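Local atomic coordinates of putative HAD-hydrolase YfnB (PDB entry 3ED5), a protein that probably works as a hydrolase of the haloacid dehalogenase-like superfamily, perhaps on 5'-nucleotides, although its true substrate remains unestablished. Residues 10-15 and 180-185. Residues are numbered along the deposited sequence; the frame is centred on the assembly and turned at random.
Sequences LLFDVD and LIIGDS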
loop_
_atom_site.group_PDB
_atom_site.type_symbol
_atom_site.label_atom_id
_atom_site.label_comp_id
_atom_site.label_asym_id
_atom_site.label_seq_id
_atom_site.Cartn_x
_atom_site.Cartn_y
_atom_site.Cartn_z
ATOM N N LEU A 10 -13.140 -9.249 -0.409
ATOM C CA LEU A 10 -12.223 -8.409 0.396
ATOM C C LEU A 10 -11.153 -7.828 -0.522
ATOM O O LEU A 10 -10.507 -8.581 -1.272
ATOM C CB LEU A 10 -11.556 -9.207 1.546
ATOM C CG LEU A 10 -12.580 -10.013 2.377
ATOM C CD1 LEU A 10 -11.856 -10.864 3.429
ATOM C CD2 LEU A 10 -13.627 -9.095 3.034
ATOM N N LEU A 11 -10.993 -6.505 -0.484
ATOM C CA LEU A 11 -9.966 -5.834 -1.253
ATOM C C LEU A 11 -8.869 -5.379 -0.281
ATOM O O LEU A 11 -9.135 -4.607 0.640
ATOM C CB LEU A 11 -10.536 -4.606 -1.975
ATOM C CG LEU A 11 -11.878 -4.791 -2.739
ATOM C CD1 LEU A 11 -12.257 -3.466 -3.414
ATOM C CD2 LEU A 11 -11.804 -5.900 -3.793
ATOM N N PHE A 12 -7.664 -5.881 -0.496
ATOM C CA PHE A 12 -6.572 -5.558 0.421
ATOM C C PHE A 12 -5.567 -4.658 -0.273
ATOM O O PHE A 12 -5.089 -4.946 -1.362
ATOM C CB PHE A 12 -5.822 -6.842 0.836
ATOM C CG PHE A 12 -6.459 -7.593 1.959
ATOM C CD1 PHE A 12 -6.146 -7.324 3.289
ATOM C CD2 PHE A 12 -7.375 -8.618 1.678
ATOM C CE1 PHE A 12 -6.782 -8.041 4.341
ATOM C CE2 PHE A 12 -7.985 -9.356 2.715
ATOM C CZ PHE A 12 -7.694 -9.068 4.033
ATOM N N ASP A 13 -5.218 -3.580 0.415
ATOM C CA ASP A 13 -4.003 -2.836 0.121
ATOM C C ASP A 13 -2.792 -3.731 0.462
ATOM O O ASP A 13 -2.910 -4.691 1.226
ATOM C CB ASP A 13 -4.015 -1.551 0.964
ATOM C CG ASP A 13 -2.718 -0.766 0.856
ATOM O OD1 ASP A 13 -2.414 -0.211 -0.230
ATOM O OD2 ASP A 13 -2.031 -0.708 1.880
ATOM N N VAL A 14 -1.610 -3.410 -0.090
ATOM C CA VAL A 14 -0.403 -4.226 0.147
ATOM C C VAL A 14 0.444 -3.607 1.266
ATOM O O VAL A 14 0.657 -4.201 2.341
ATOM C CB VAL A 14 0.465 -4.359 -1.152
ATOM C CG1 VAL A 14 1.751 -5.175 -0.885
ATOM C CG2 VAL A 14 -0.336 -5.118 -2.260
ATOM N N ASP A 15 0.950 -2.420 0.979
ATOM C CA ASP A 15 2.042 -1.878 1.813
ATOM C C ASP A 15 1.561 -1.369 3.164
ATOM O O ASP A 15 0.688 -0.501 3.249
ATOM C CB ASP A 15 2.814 -0.799 1.041
ATOM C CG ASP A 15 3.579 -1.393 -0.112
ATOM O OD1 ASP A 15 4.042 -2.539 0.045
ATOM O OD2 ASP A 15 3.722 -0.726 -1.150
ATOM N N LEU A 180 -15.557 -5.316 1.276
ATOM C CA LEU A 180 -14.834 -4.545 2.279
ATOM C C LEU A 180 -13.459 -4.210 1.717
ATOM O O LEU A 180 -12.774 -5.111 1.181
ATOM C CB LEU A 180 -14.667 -5.393 3.560
ATOM C CG LEU A 180 -13.896 -4.681 4.711
ATOM C CD1 LEU A 180 -14.683 -3.485 5.284
ATOM C CD2 LEU A 180 -13.632 -5.706 5.836
ATOM N N ILE A 181 -13.011 -2.959 1.881
ATOM C CA ILE A 181 -11.616 -2.656 1.584
ATOM C C ILE A 181 -10.842 -2.491 2.909
ATOM O O ILE A 181 -11.319 -1.825 3.829
ATOM C CB ILE A 181 -11.427 -1.419 0.669
ATOM C CG1 ILE A 181 -9.914 -1.160 0.427
ATOM C CG2 ILE A 181 -12.137 -0.164 1.242
ATOM C CD1 ILE A 181 -9.637 -0.075 -0.702
ATOM N N ILE A 182 -9.666 -3.110 2.975
ATOM C CA ILE A 182 -8.817 -3.083 4.175
ATOM C C ILE A 182 -7.480 -2.459 3.795
ATOM O O ILE A 182 -6.804 -2.931 2.876
ATOM C CB ILE A 182 -8.542 -4.530 4.662
ATOM C CG1 ILE A 182 -9.849 -5.304 4.920
ATOM C CG2 ILE A 182 -7.665 -4.506 5.962
ATOM C CD1 ILE A 182 -10.306 -6.180 3.740
ATOM N N GLY A 183 -7.102 -1.398 4.483
ATOM C CA GLY A 183 -5.810 -0.751 4.183
ATOM C C GLY A 183 -5.404 0.222 5.257
ATOM O O GLY A 183 -6.206 0.587 6.150
ATOM N N ASP A 184 -4.141 0.660 5.166
ATOM C CA ASP A 184 -3.576 1.527 6.205
ATOM C C ASP A 184 -3.628 3.011 5.859
ATOM O O ASP A 184 -3.394 3.860 6.737
ATOM C CB ASP A 184 -2.105 1.154 6.412
ATOM C CG ASP A 184 -1.262 1.565 5.248
ATOM O OD1 ASP A 184 -1.607 1.215 4.101
ATOM O OD2 ASP A 184 -0.245 2.241 5.470
ATOM N N SER A 185 -3.902 3.334 4.590
ATOM C CA SER A 185 -3.896 4.740 4.152
ATOM C C SER A 185 -5.274 5.388 4.233
ATOM O O SER A 185 -6.215 4.975 3.545
ATOM C CB SER A 185 -3.346 4.866 2.724
ATOM O OG SER A 185 -3.581 6.196 2.234
#
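Leu10 meets Leu180 where two parallel strands of the Rossmann-like HAD core run side by side; CD2 of Leu10 rests 3.9 Å from CB of Leu180. The pair illustrates how such a sheet carries acidic loops to one end, here what is probably the catalytic end, with the DxD pair Asp13 and Asp15 of the HAD family and the later Asp184. Leu11 next uses both polar backbone atoms: its N bonds to Leu180 O at 2.8 Å, almost straight at 175°, while its O accepts Ile182 N at 2.8 Å. Its side chain lies with Ile181 on the sheet face opposite Leu10, Phe12 and Ile182.

Phe12 stands beside Ile182 and receives its terminal methyl over the ring, CD1 sitting 4.0 Å from the centroid in a CH-pi contact. An unusual chi2 of 96° swings that methyl there, where it also touches CB of Leu10. Ile112 and Leu115 of helix 108-116 also pack against Phe12, so an alanine in its place would probably open a gap between helix and sheet and leave Ile182 CD1 without its aromatic partner.

Asp13, the nucleophile by similarity, closes the backbone pairing through its N, 3.0 Å from Ile182 O. In the conformer described, Asp13 OD2 accepts a bond from Thr17 and OD1 pairs with Lys158, while the carboxylate is turned 22° from that of Asp184. Asp15 sends its own carboxylate to Arg135 and Gln132, but its carbonyl faces the other two acids. The resulting oxygen cluster is consistent with the magnesium site of HAD phosphatases: in this conformer Asp13 OD2 lies 3.0 Å from Asp184 OD1, and, whichever conformer Asp13 adopts, Asp15 O is 3.0 Å from Asp184 OD1.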